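Long-range contacts in putative S41 protease (Bacteroides fragilis NCTC 9343, PDB 3K50), which probably acts as a serine peptidase of family S41 that hydrolyses peptide bonds, although its function has not been established: residues L28-M33 with S265-E270; S61-L66 with F342-V347; D68-S73 with S168-D173; E104-Q109 with G161-P166; V318-T323 with K365-Y370. One frame throughout, in Å; residues are numbered along the deposited sequence.

Contact 1: residues L28-M33 with S265-E270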
# COMPACT_ATOMS: atom_id res chain seq x y z
N LEU A 28 -13.46 -3.55 18.11
CA LEU A 28 -13.72 -2.17 18.47
C LEU A 28 -15.20 -1.96 18.65
O LEU A 28 -15.63 -1.37 19.65
CB LEU A 28 -13.23 -1.16 17.40
CG LEU A 28 -13.43 0.33 17.69
CD1 LEU A 28 -12.69 0.82 18.94
CD2 LEU A 28 -13.04 1.16 16.48
N TRP A 29 -15.97 -2.49 17.70
CA TRP A 29 -17.40 -2.26 17.64
C TRP A 29 -18.23 -3.46 18.11
O TRP A 29 -19.27 -3.78 17.56
CB TRP A 29 -17.76 -1.91 16.18
CG TRP A 29 -17.20 -0.61 15.67
CD1 TRP A 29 -17.26 0.59 16.32
CD2 TRP A 29 -16.57 -0.32 14.40
NE1 TRP A 29 -16.67 1.55 15.59
CE2 TRP A 29 -16.24 1.04 14.41
CE3 TRP A 29 -16.19 -1.08 13.30
CZ2 TRP A 29 -15.62 1.68 13.34
CZ3 TRP A 29 -15.56 -0.46 12.24
CH2 TRP A 29 -15.28 0.90 12.25
N TYR A 30 -17.78 -4.14 19.14
CA TYR A 30 -18.49 -5.33 19.58
C TYR A 30 -19.94 -5.01 19.95
O TYR A 30 -20.82 -5.81 19.79
CB TYR A 30 -17.75 -6.01 20.76
CG TYR A 30 -17.91 -5.33 22.10
CD1 TYR A 30 -17.05 -4.34 22.51
CD2 TYR A 30 -18.95 -5.69 22.96
CE1 TYR A 30 -17.25 -3.69 23.73
CE2 TYR A 30 -19.14 -5.06 24.19
CZ TYR A 30 -18.29 -4.08 24.58
OH TYR A 30 -18.49 -3.45 25.80
N ARG A 31 -20.20 -3.82 20.48
CA ARG A 31 -21.55 -3.49 20.90
C ARG A 31 -22.55 -3.36 19.75
O ARG A 31 -23.77 -3.36 19.97
CB ARG A 31 -21.53 -2.17 21.66
CG ARG A 31 -20.93 -2.22 23.06
CD ARG A 31 -21.04 -0.82 23.67
NE ARG A 31 -20.55 -0.81 25.03
CZ ARG A 31 -21.25 -1.21 26.09
NH1 ARG A 31 -22.48 -1.66 25.95
NH2 ARG A 31 -20.71 -1.19 27.30
N ASP A 32 -22.02 -3.18 18.54
CA ASP A 32 -22.80 -2.95 17.34
C ASP A 32 -22.84 -4.19 16.44
O ASP A 32 -23.30 -4.12 15.30
CB ASP A 32 -22.22 -1.73 16.60
CG ASP A 32 -22.43 -0.46 17.36
OD1 ASP A 32 -23.59 -0.12 17.63
OD2 ASP A 32 -21.42 0.19 17.70
N MSE A 33 -22.40 -5.33 16.95
CA MSE A 33 -22.59 -6.55 16.22
C MSE A 33 -24.05 -6.96 16.32
O MSE A 33 -24.72 -6.62 17.28
CB MSE A 33 -21.75 -7.71 16.79
CG MSE A 33 -20.25 -7.54 16.61
SE MSE A 33 -19.20 -8.79 17.67
CE MSE A 33 -19.81 -10.47 16.82
N SER A 265 -12.00 -0.44 22.55
CA SER A 265 -13.38 -0.46 23.07
C SER A 265 -13.33 -0.39 24.59
O SER A 265 -12.26 -0.49 25.17
CB SER A 265 -14.08 -1.76 22.70
OG SER A 265 -13.59 -2.85 23.53
N ASP A 266 -14.48 -0.26 25.24
CA ASP A 266 -14.52 -0.23 26.71
C ASP A 266 -14.09 -1.53 27.39
O ASP A 266 -13.93 -1.53 28.57
CB ASP A 266 -15.85 0.28 27.26
CG ASP A 266 -17.08 -0.52 26.79
OD1 ASP A 266 -16.98 -1.68 26.39
OD2 ASP A 266 -18.18 0.08 26.87
N LYS A 267 -13.88 -2.60 26.66
CA LYS A 267 -13.38 -3.84 27.20
C LYS A 267 -11.86 -3.92 27.08
O LYS A 267 -11.29 -4.87 27.59
CB LYS A 267 -13.91 -5.07 26.43
CG LYS A 267 -15.36 -5.50 26.71
CD LYS A 267 -15.76 -6.54 25.70
CE LYS A 267 -16.94 -7.37 26.17
NZ LYS A 267 -17.42 -8.26 25.10
N ARG A 268 -11.24 -3.04 26.28
CA ARG A 268 -9.80 -3.14 26.01
C ARG A 268 -9.03 -1.83 26.23
O ARG A 268 -8.09 -1.49 25.51
CB ARG A 268 -9.59 -3.72 24.60
CG ARG A 268 -9.91 -5.23 24.44
CD ARG A 268 -8.84 -6.10 25.16
NE ARG A 268 -9.10 -7.56 25.14
CZ ARG A 268 -8.34 -8.48 25.75
NH1 ARG A 268 -7.26 -8.14 26.46
NH2 ARG A 268 -8.65 -9.76 25.67
N VAL A 269 -9.42 -1.12 27.30
CA VAL A 269 -8.78 0.15 27.74
C VAL A 269 -7.28 -0.02 28.01
O VAL A 269 -6.47 0.85 27.68
CB VAL A 269 -9.45 0.78 29.03
CG1 VAL A 269 -9.28 -0.11 30.31
CG2 VAL A 269 -8.88 2.15 29.30
N GLU A 270 -6.93 -1.17 28.59
CA GLU A 270 -5.55 -1.57 28.85
C GLU A 270 -4.67 -1.44 27.62
O GLU A 270 -3.47 -1.13 27.76
CB GLU A 270 -5.49 -3.04 29.35
CG GLU A 270 -5.86 -4.07 28.16
CD GLU A 270 -6.64 -5.34 28.57
OE1 GLU A 270 -6.01 -6.37 28.90
OE2 GLU A 270 -7.89 -5.32 28.46

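Contact 2: residues S61-L66 with F342-V347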
# COMPACT_ATOMS: atom_id res chain seq x y z
N SER A 61 -12.33 -4.99 8.42
CA SER A 61 -12.02 -6.32 8.91
C SER A 61 -12.07 -7.30 7.78
O SER A 61 -12.94 -7.22 6.92
CB SER A 61 -13.04 -6.73 9.97
OG SER A 61 -13.00 -5.85 11.05
N LYS A 62 -11.17 -8.28 7.79
CA LYS A 62 -11.18 -9.27 6.72
C LYS A 62 -10.44 -10.56 7.07
O LYS A 62 -9.64 -10.60 7.99
CB LYS A 62 -10.54 -8.69 5.48
CG LYS A 62 -9.13 -8.29 5.63
CD LYS A 62 -8.74 -7.33 4.49
CE LYS A 62 -7.24 -7.00 4.49
NZ LYS A 62 -6.37 -8.21 4.25
N ILE A 63 -10.74 -11.61 6.30
CA ILE A 63 -10.12 -12.92 6.46
C ILE A 63 -9.01 -13.05 5.43
O ILE A 63 -9.19 -12.71 4.25
CB ILE A 63 -11.14 -14.09 6.27
CG1 ILE A 63 -12.35 -13.97 7.21
CG2 ILE A 63 -10.41 -15.47 6.37
CD1 ILE A 63 -12.03 -13.96 8.74
N ASP A 64 -7.86 -13.52 5.89
CA ASP A 64 -6.71 -13.84 5.06
C ASP A 64 -6.22 -15.26 5.39
O ASP A 64 -6.22 -15.70 6.55
CB ASP A 64 -5.59 -12.85 5.30
CG ASP A 64 -5.83 -11.52 4.60
OD1 ASP A 64 -6.20 -11.52 3.41
OD2 ASP A 64 -5.66 -10.47 5.24
N SER A 65 -5.80 -15.97 4.36
CA SER A 65 -5.31 -17.33 4.53
C SER A 65 -3.96 -17.32 5.22
O SER A 65 -3.22 -16.35 5.14
CB SER A 65 -5.21 -18.06 3.19
OG SER A 65 -6.52 -18.37 2.71
N LEU A 66 -3.69 -18.39 5.97
CA LEU A 66 -2.42 -18.56 6.61
C LEU A 66 -1.65 -19.47 5.67
O LEU A 66 -1.97 -20.63 5.56
CB LEU A 66 -2.59 -19.24 7.96
CG LEU A 66 -1.34 -19.28 8.83
CD1 LEU A 66 -0.91 -17.88 9.28
CD2 LEU A 66 -1.64 -20.16 10.01
N PHE A 342 -6.47 -19.73 9.28
CA PHE A 342 -6.77 -18.46 8.65
C PHE A 342 -6.45 -17.38 9.68
O PHE A 342 -6.27 -17.66 10.86
CB PHE A 342 -8.21 -18.35 8.16
CG PHE A 342 -9.26 -18.33 9.25
CD1 PHE A 342 -9.68 -17.14 9.81
CD2 PHE A 342 -9.88 -19.50 9.63
CE1 PHE A 342 -10.70 -17.12 10.76
CE2 PHE A 342 -10.89 -19.51 10.58
CZ PHE A 342 -11.31 -18.32 11.15
N ILE A 343 -6.36 -16.17 9.18
CA ILE A 343 -6.09 -14.98 9.99
C ILE A 343 -7.28 -14.05 9.86
O ILE A 343 -7.74 -13.79 8.72
CB ILE A 343 -4.88 -14.20 9.47
CG1 ILE A 343 -3.60 -15.06 9.45
CG2 ILE A 343 -4.67 -12.91 10.33
CD1 ILE A 343 -2.50 -14.45 8.63
N LEU A 344 -7.78 -13.62 11.02
CA LEU A 344 -8.84 -12.60 11.16
C LEU A 344 -8.15 -11.28 11.43
O LEU A 344 -7.53 -11.13 12.48
CB LEU A 344 -9.75 -12.90 12.34
CG LEU A 344 -10.79 -11.83 12.76
CD1 LEU A 344 -11.64 -11.43 11.54
CD2 LEU A 344 -11.69 -12.32 13.90
N ASN A 345 -8.15 -10.39 10.43
CA ASN A 345 -7.63 -9.04 10.56
C ASN A 345 -8.82 -8.22 11.02
O ASN A 345 -9.71 -7.91 10.23
CB ASN A 345 -7.05 -8.55 9.25
CG ASN A 345 -5.70 -9.22 8.92
OD1 ASN A 345 -5.58 -10.02 7.98
ND2 ASN A 345 -4.71 -8.94 9.73
N LEU A 346 -8.89 -7.99 12.34
CA LEU A 346 -10.04 -7.35 12.97
C LEU A 346 -9.85 -5.90 13.41
O LEU A 346 -8.81 -5.56 13.95
CB LEU A 346 -10.39 -8.19 14.19
CG LEU A 346 -11.63 -7.82 15.02
CD1 LEU A 346 -12.88 -8.14 14.24
CD2 LEU A 346 -11.57 -8.66 16.36
N VAL A 347 -10.84 -5.03 13.16
CA VAL A 347 -10.78 -3.66 13.67
C VAL A 347 -10.75 -3.74 15.20
O VAL A 347 -11.67 -4.28 15.82
CB VAL A 347 -11.99 -2.80 13.23
CG1 VAL A 347 -11.97 -1.43 13.90
CG2 VAL A 347 -12.01 -2.64 11.75

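Contact 3: residues D68-S73 with S168-D173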
# COMPACT_ATOMS: atom_id res chain seq x y z
N ASP A 68 2.07 -21.20 4.15
CA ASP A 68 3.43 -21.59 4.52
C ASP A 68 4.44 -20.65 3.87
O ASP A 68 5.44 -20.28 4.49
CB ASP A 68 3.71 -23.05 4.17
CG ASP A 68 3.03 -24.03 5.14
OD1 ASP A 68 2.75 -23.61 6.28
OD2 ASP A 68 2.78 -25.20 4.78
N GLU A 69 4.17 -20.26 2.62
CA GLU A 69 5.01 -19.30 1.91
C GLU A 69 4.09 -18.48 1.02
O GLU A 69 2.95 -18.89 0.81
CB GLU A 69 6.07 -20.01 1.07
CG GLU A 69 5.53 -20.89 -0.03
CD GLU A 69 6.63 -21.55 -0.88
OE1 GLU A 69 7.84 -21.38 -0.59
OE2 GLU A 69 6.27 -22.25 -1.85
N PRO A 70 4.54 -17.31 0.54
CA PRO A 70 3.67 -16.59 -0.42
C PRO A 70 3.35 -17.40 -1.68
O PRO A 70 4.20 -18.16 -2.19
CB PRO A 70 4.49 -15.32 -0.76
CG PRO A 70 5.39 -15.10 0.44
CD PRO A 70 5.75 -16.52 0.89
N ILE A 71 2.13 -17.25 -2.18
CA ILE A 71 1.72 -17.97 -3.38
C ILE A 71 2.75 -17.63 -4.45
O ILE A 71 3.12 -16.47 -4.60
CB ILE A 71 0.33 -17.54 -3.84
CG1 ILE A 71 -0.75 -17.99 -2.83
CG2 ILE A 71 0.02 -18.18 -5.20
CD1 ILE A 71 -2.05 -17.19 -2.87
N PRO A 72 3.27 -18.62 -5.17
CA PRO A 72 4.27 -18.28 -6.21
C PRO A 72 3.76 -17.33 -7.27
O PRO A 72 2.57 -17.32 -7.59
CB PRO A 72 4.65 -19.63 -6.82
CG PRO A 72 4.20 -20.66 -5.86
CD PRO A 72 3.05 -20.08 -5.06
N SER A 73 4.67 -16.51 -7.82
CA SER A 73 4.28 -15.50 -8.83
C SER A 73 5.49 -15.07 -9.62
O SER A 73 6.61 -15.43 -9.28
CB SER A 73 3.63 -14.26 -8.18
OG SER A 73 4.53 -13.49 -7.40
N SER A 168 7.59 -18.88 -12.42
CA SER A 168 7.23 -18.22 -11.19
C SER A 168 7.81 -18.90 -9.95
O SER A 168 8.18 -20.06 -9.99
CB SER A 168 5.72 -18.15 -11.05
OG SER A 168 5.12 -19.40 -11.24
N ARG A 169 7.89 -18.17 -8.85
CA ARG A 169 8.40 -18.75 -7.60
C ARG A 169 7.89 -17.93 -6.47
O ARG A 169 7.30 -16.92 -6.72
CB ARG A 169 9.92 -18.89 -7.60
CG ARG A 169 10.68 -17.65 -7.75
CD ARG A 169 12.12 -18.00 -8.07
NE ARG A 169 12.84 -16.75 -8.10
CZ ARG A 169 13.43 -16.19 -9.15
NH1 ARG A 169 13.53 -16.76 -10.36
NH2 ARG A 169 13.99 -15.03 -8.94
N SER A 170 8.01 -18.44 -5.24
CA SER A 170 7.50 -17.75 -4.06
C SER A 170 8.42 -16.57 -3.76
O SER A 170 9.61 -16.77 -3.56
CB SER A 170 7.45 -18.72 -2.86
OG SER A 170 6.93 -18.05 -1.71
N LEU A 171 7.88 -15.35 -3.74
CA LEU A 171 8.70 -14.13 -3.59
C LEU A 171 8.38 -13.32 -2.34
O LEU A 171 7.26 -13.32 -1.84
CB LEU A 171 8.47 -13.19 -4.77
CG LEU A 171 8.74 -13.75 -6.17
CD1 LEU A 171 8.15 -12.82 -7.22
CD2 LEU A 171 10.22 -14.06 -6.40
N VAL A 172 9.38 -12.60 -1.88
CA VAL A 172 9.21 -11.72 -0.76
C VAL A 172 9.55 -10.32 -1.26
O VAL A 172 10.66 -10.08 -1.76
CB VAL A 172 10.12 -12.10 0.38
CG1 VAL A 172 10.19 -10.94 1.41
CG2 VAL A 172 9.59 -13.36 1.02
N ASP A 173 8.59 -9.42 -1.17
CA ASP A 173 8.77 -8.05 -1.66
C ASP A 173 9.12 -7.12 -0.49
O ASP A 173 8.39 -7.06 0.49
CB ASP A 173 7.52 -7.55 -2.39
CG ASP A 173 7.74 -6.19 -3.08
OD1 ASP A 173 8.85 -5.98 -3.58
OD2 ASP A 173 6.85 -5.33 -3.11
O HOH W 1 5.23 -14.81 -4.66

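Contact 4: residues E104-Q109 with G161-P166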
# COMPACT_ATOMS: atom_id res chain seq x y z
N GLU A 104 11.89 -9.19 -13.17
CA GLU A 104 13.08 -8.36 -13.17
C GLU A 104 14.24 -9.01 -13.95
O GLU A 104 14.95 -8.33 -14.69
CB GLU A 104 13.53 -8.05 -11.76
CG GLU A 104 14.61 -6.97 -11.78
CD GLU A 104 14.96 -6.51 -10.40
OE1 GLU A 104 15.63 -7.28 -9.70
OE2 GLU A 104 14.57 -5.36 -10.05
N GLU A 105 14.36 -10.33 -13.81
CA GLU A 105 15.36 -11.08 -14.55
C GLU A 105 15.05 -11.05 -16.03
O GLU A 105 15.98 -11.10 -16.86
CB GLU A 105 15.43 -12.53 -14.03
CG GLU A 105 15.91 -12.59 -12.56
CD GLU A 105 15.63 -13.90 -11.84
OE1 GLU A 105 15.05 -14.85 -12.44
OE2 GLU A 105 15.98 -13.94 -10.63
N ALA A 106 13.76 -10.96 -16.38
CA ALA A 106 13.33 -10.88 -17.78
C ALA A 106 13.64 -9.53 -18.44
O ALA A 106 13.44 -9.38 -19.65
CB ALA A 106 11.85 -11.14 -17.87
N GLY A 107 14.07 -8.55 -17.63
CA GLY A 107 14.39 -7.19 -18.09
C GLY A 107 13.16 -6.28 -18.09
O GLY A 107 13.13 -5.26 -18.77
N LEU A 108 12.14 -6.65 -17.33
CA LEU A 108 10.89 -5.90 -17.35
C LEU A 108 10.91 -4.75 -16.36
O LEU A 108 11.57 -4.81 -15.31
CB LEU A 108 9.69 -6.82 -17.11
CG LEU A 108 9.34 -7.94 -18.10
CD1 LEU A 108 8.23 -8.78 -17.50
CD2 LEU A 108 8.92 -7.38 -19.44
N GLN A 109 10.18 -3.71 -16.71
CA GLN A 109 10.10 -2.51 -15.91
C GLN A 109 8.71 -1.94 -15.97
O GLN A 109 7.99 -2.16 -16.94
CB GLN A 109 11.01 -1.41 -16.52
CG GLN A 109 12.46 -1.70 -16.56
CD GLN A 109 13.24 -0.48 -16.95
OE1 GLN A 109 13.27 0.52 -16.22
NE2 GLN A 109 13.85 -0.54 -18.11
N GLY A 161 10.37 -5.48 -28.70
CA GLY A 161 11.22 -6.65 -28.57
C GLY A 161 10.60 -7.85 -27.90
O GLY A 161 9.38 -7.98 -27.81
N GLU A 162 11.47 -8.77 -27.48
CA GLU A 162 11.08 -10.00 -26.80
C GLU A 162 12.01 -10.37 -25.64
O GLU A 162 13.16 -9.96 -25.57
CB GLU A 162 11.08 -11.15 -27.80
CG GLU A 162 10.06 -10.98 -28.94
CD GLU A 162 10.26 -11.97 -30.09
OE1 GLU A 162 11.40 -12.43 -30.34
OE2 GLU A 162 9.25 -12.25 -30.77
N THR A 163 11.50 -11.13 -24.69
CA THR A 163 12.32 -11.62 -23.63
C THR A 163 11.76 -12.93 -23.13
O THR A 163 10.59 -13.29 -23.40
CB THR A 163 12.38 -10.61 -22.47
OG1 THR A 163 13.32 -11.08 -21.51
CG2 THR A 163 11.01 -10.46 -21.82
N THR A 164 12.63 -13.64 -22.40
CA THR A 164 12.28 -14.91 -21.76
C THR A 164 12.11 -14.68 -20.28
O THR A 164 13.05 -14.17 -19.64
CB THR A 164 13.39 -15.94 -21.97
OG1 THR A 164 13.56 -16.10 -23.37
CG2 THR A 164 13.03 -17.28 -21.31
N MSE A 165 10.94 -15.02 -19.74
CA MSE A 165 10.66 -14.84 -18.33
C MSE A 165 10.74 -16.19 -17.63
O MSE A 165 10.03 -17.12 -18.00
CB MSE A 165 9.27 -14.23 -18.08
CG MSE A 165 9.10 -13.87 -16.65
SE MSE A 165 7.59 -12.75 -16.34
CE MSE A 165 6.20 -13.90 -17.06
N PRO A 166 11.56 -16.29 -16.58
CA PRO A 166 11.66 -17.59 -15.90
C PRO A 166 10.38 -17.97 -15.17
O PRO A 166 9.47 -17.12 -15.02
CB PRO A 166 12.83 -17.41 -14.90
CG PRO A 166 13.42 -16.08 -15.17
CD PRO A 166 12.43 -15.27 -15.97

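Contact 5: residues V318-T323 with K365-Y370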
# COMPACT_ATOMS: atom_id res chain seq x y z
N VAL A 318 1.07 19.03 4.38
CA VAL A 318 1.00 17.74 3.73
C VAL A 318 0.24 17.97 2.41
O VAL A 318 -0.88 18.44 2.44
CB VAL A 318 0.25 16.71 4.60
CG1 VAL A 318 0.16 15.36 3.88
CG2 VAL A 318 0.92 16.52 5.91
N VAL A 319 0.85 17.68 1.26
CA VAL A 319 0.19 17.92 -0.01
C VAL A 319 -0.03 16.57 -0.63
O VAL A 319 0.90 15.84 -0.81
CB VAL A 319 1.09 18.78 -0.94
CG1 VAL A 319 0.53 18.83 -2.36
CG2 VAL A 319 1.35 20.24 -0.33
N LEU A 320 -1.28 16.27 -0.95
CA LEU A 320 -1.70 15.02 -1.52
C LEU A 320 -1.90 15.15 -3.01
O LEU A 320 -2.62 16.02 -3.45
CB LEU A 320 -2.99 14.54 -0.86
CG LEU A 320 -2.96 14.35 0.66
CD1 LEU A 320 -4.33 13.84 1.12
CD2 LEU A 320 -1.80 13.42 1.08
N ILE A 321 -1.22 14.28 -3.77
CA ILE A 321 -1.24 14.25 -5.23
C ILE A 321 -1.60 12.86 -5.70
O ILE A 321 -1.01 11.90 -5.26
CB ILE A 321 0.14 14.66 -5.80
CG1 ILE A 321 0.43 16.14 -5.51
CG2 ILE A 321 0.23 14.46 -7.36
CD1 ILE A 321 1.88 16.52 -5.77
N GLY A 322 -2.63 12.74 -6.55
CA GLY A 322 -3.04 11.39 -7.04
C GLY A 322 -4.54 11.30 -7.02
O GLY A 322 -5.19 12.21 -7.48
N THR A 323 -5.09 10.21 -6.45
CA THR A 323 -6.53 10.00 -6.37
C THR A 323 -6.89 9.74 -4.91
O THR A 323 -6.02 9.49 -4.10
CB THR A 323 -7.03 8.90 -7.32
OG1 THR A 323 -6.32 7.68 -7.11
CG2 THR A 323 -6.91 9.34 -8.84
N LYS A 365 -9.28 13.23 0.03
CA LYS A 365 -9.31 13.78 -1.31
C LYS A 365 -7.96 14.40 -1.65
O LYS A 365 -7.36 15.08 -0.85
CB LYS A 365 -10.42 14.82 -1.39
CG LYS A 365 -10.70 15.28 -2.79
CD LYS A 365 -11.95 16.21 -2.95
CE LYS A 365 -11.62 17.71 -2.86
NZ LYS A 365 -12.69 18.58 -3.49
N PRO A 366 -7.47 14.18 -2.85
CA PRO A 366 -6.18 14.81 -3.09
C PRO A 366 -6.25 16.34 -3.20
O PRO A 366 -7.29 16.90 -3.58
CB PRO A 366 -5.74 14.22 -4.45
CG PRO A 366 -6.95 13.82 -5.16
CD PRO A 366 -7.95 13.40 -4.03
N THR A 367 -5.14 17.00 -2.88
CA THR A 367 -4.98 18.43 -3.08
C THR A 367 -4.98 18.68 -4.59
O THR A 367 -5.59 19.63 -5.09
CB THR A 367 -3.67 18.97 -2.44
OG1 THR A 367 -3.43 18.35 -1.16
CG2 THR A 367 -3.71 20.53 -2.29
N TYR A 368 -4.29 17.83 -5.34
CA TYR A 368 -4.28 17.94 -6.77
C TYR A 368 -4.57 16.57 -7.38
O TYR A 368 -3.78 15.62 -7.22
CB TYR A 368 -2.91 18.43 -7.25
CG TYR A 368 -2.47 19.75 -6.64
CD1 TYR A 368 -1.81 19.78 -5.43
CD2 TYR A 368 -2.73 20.95 -7.27
CE1 TYR A 368 -1.44 20.95 -4.85
CE2 TYR A 368 -2.33 22.14 -6.70
CZ TYR A 368 -1.68 22.14 -5.46
OH TYR A 368 -1.25 23.32 -4.85
N GLU A 369 -5.66 16.45 -8.12
CA GLU A 369 -6.06 15.15 -8.66
C GLU A 369 -5.39 14.78 -9.98
O GLU A 369 -5.53 15.51 -10.97
CB GLU A 369 -7.59 15.03 -8.81
CG GLU A 369 -7.97 13.59 -9.16
CD GLU A 369 -9.43 13.27 -9.03
OE1 GLU A 369 -10.26 14.13 -8.65
OE2 GLU A 369 -9.74 12.10 -9.33
N TYR A 370 -4.65 13.67 -9.94
CA TYR A 370 -3.96 13.09 -11.07
C TYR A 370 -4.20 11.59 -11.09
O TYR A 370 -3.79 10.88 -10.16
CB TYR A 370 -2.45 13.33 -10.96
CG TYR A 370 -2.02 14.71 -11.35
CD1 TYR A 370 -2.01 15.76 -10.43
CD2 TYR A 370 -1.58 14.98 -12.65
CE1 TYR A 370 -1.61 17.03 -10.80
CE2 TYR A 370 -1.22 16.25 -13.03
CZ TYR A 370 -1.24 17.27 -12.09
OH TYR A 370 -0.85 18.54 -12.44

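Contact 1: residues L28-M33 with S265-E270
Tyr30 meets Ser265, Asp266 and Lys267, and Arg31 meets Asp266, in the loop joining antiparallel strands 258-263 and 273-276. That loop makes a type I beta turn from Ser265 to Arg268. Ser265 OG accepts the backbone N of Lys267, an ST turn, and Ser265 CB sits in plane at the edge of the Tyr30 ring. The Tyr30 side chain starts with CG set between the backbone N and the carbonyl carbon (chi1 76°). The Lys267 chain is extended beyond CG and runs over one ring face. Its CD stands 3.8 Å from the Tyr30 ring centroid, a CH-pi contact, and its NZ stands 4.0 Å from that centroid as a cation-pi partner. NZ is also held by Arg24 O. The opposite face of the ring is covered by Arg31 CG. At the ring edge, Tyr30 OH donates to Asp266 OD1; the modelled 2.4 Å is very short and its exact value is doubtful. The carboxylate is thus shared, one oxygen to the tyrosine and the other to the arginine. The guanidinium and carboxylate planes are 81° apart. Arg31 binds side-on in a salt bridge. Its NE and NH2 reach Asp266 OD2 from opposite faces of the carboxylate plane, and the NH2 to OD2 distance is 2.9 Å.

Contact 2: residues S61-L66 with F342-V347
Lys62 and Asn345 form an antiparallel hydrogen-bonded pair, and so do Asp64 and Ile343. Lys62 N to Asn345 O and Asn345 N to Lys62 O are both 2.9 Å. In the second pair Ile343 N is 2.7 Å from Asp64 O. Just before strand 62-65, at Ser61, a side chain takes over from the backbone: Val347 N donates to Ser61 OG at 3.1 Å. Ser61 holds OG anti to the carbonyl carbon (chi1 -61°), and that OG is also hydrogen-bonded to Asp57. On the face of Lys62 and Asp64, Lys62 NZ makes a salt bridge to the syn lone pair of Asp64 OD2, at 2.6 Å. On the other face, Ile63 CD1 meets Leu344 CD1 at 3.8 Å, and Ile63 CG2 touches Phe342 CD1. Leu66 CD1 touches Ile343 CD1, and the two side chains cross at about a right angle. Helices 18-26 and 45-52 cover the Ile63 and Leu344 side through Ile19, Val22 and Leu49. Strand 342-352 pairs antiparallel with 62-65 and also with 330-336 and 258-263.

Contact 3: residues D68-S73 with S168-D173
The carboxylate of Glu69 has Ser170 CB over one face, 3.5 Å from Glu69 CD. The Glu69 chain is extended beyond CG. The carbonyl of Pro70 is met in its own plane: Ser170 OG donates to Pro70 O on a lone pair, at 2.8 Å. Ser170 OG is anti to its backbone N (chi1 -179°), which carries it to that oxygen. The same hydroxyl lies beside the Pro70 ring, while Pro70 CG touches Leu171 O. Two further carbonyls take their donors from above the plane. Ser73 N donates to Arg169 O at 2.9 Å, 46° out of it, and Arg169 N donates to Ser73 O at 3.1 Å. One water links both segments: it donates to Ile71 O, accepts from Leu171 N at 2.9 Å and lies 3.1 Å from Ser73 OG. Leu171 CD1 packs near Ser73 OG, and the Leu171 side chain also touches Pro102. Ser168 OG binds Gly133 N. Ser73 and Arg169 form a single antiparallel bridge between the two loops that lead into strand 76-82 and out of strand 154-165, the outermost strands of a five-stranded antiparallel sheet consistent with a PDZ-like domain.

Contact 4: residues E104-Q109 with G161-P166
Thr163 turns its OG1 anti to the backbone N (chi1 -174°), and this sets the hydroxyl against Ala106 O. Thr163 OG1 donates to that oxygen. The modelled separation of 2.5 Å is very short, so the length itself is doubtful. The donor is tilted 18° from the carbonyl plane. Met165, modelled as selenomethionine, has CG anti to its backbone N, which brings CG near the methyl of Ala106. Ala106 CB also sits 4.0 Å from Met165 CB and 3.7 Å from Thr164 O, so it packs against the strand backbone. Further along, Leu108 CD1 meets Met165 SE at 4.2 Å, and the two side chains cross at about a right angle. Gly107 leaves helical angles with positive phi (87°), a Schellman motif, and its N bonds back to Glu104 O. This part of the chain belongs to the PDZ-like region, in which the short helix packs on the five-stranded antiparallel sheet; strand 154-165 is an outermost strand of that sheet and pairs with 136-146. Leu108 and Met165 also touch Ile140 and Leu138 of strand 136-146, respectively. The Glu105 chain is extended beyond CG, and its OE1 rests 3.4 Å from Pro166 CG. Glu105 OE2 is taken by Arg169 in a salt bridge.

Contact 5: residues V318-T323 with K365-Y370
Val319 CG1 sits in plane at the edge of the Tyr368 ring, 3.8 Å from Tyr368 CE1. Ile321 CG2 touches Tyr370 CD1 at 4.0 Å, and these two side chains lie side by side, pointing the same way. Helix 388-398 covers this side, with Ile396 against Ile321 and Tyr368, and Leu389 against Tyr370. Leu320 instead packs on Ile309 of helix 304-312. Pro366 CG presses on Gly322 O at 3.3 Å. Tyr368 N donates to Leu320 O at 3.1 Å, and Thr367 N adds a weak bond to the same oxygen. Gly322 N donates to Tyr368 O, and Tyr370 N to Gly322 O at 2.9 Å. At the polar edge a side chain replaces a strand acceptor: Thr367 OG1, anti to the carbonyl carbon (chi1 -40°), accepts Leu320 N at 3.0 Å. Ile321 with Tyr368 and Gly322 with Glu369 are parallel pairs. They add strand 368-369 beside 317-322 as an outermost strand of the mixed sheet, which has helices on both sides, consistent with the ClpP/crotonase-like core of S41 peptidases.

From the N terminus, residues 28-33, 61-66, 68-73 and 104-109 open contacts 1 to 4. Contact 4 closes first, at 161-166, within the PDZ-like region. Contact 3 closes next at 168-173, encloses contact 4, and joins the chain entering that region to the chain leaving it; Arg169 and Glu105 tie the two. Both lie inside the loops of contacts 1 and 2. Contact 1 closes at 265-270; contact 5 then opens. Contact 2 crosses contact 1, since it opens inside that loop and closes after it, and crosses contact 5, since 342-347 lies between its segments. Contacts 1 and 2 join the N-terminal part to the later sheet and touch. Contact 5 adds an edge strand to the mixed sheet.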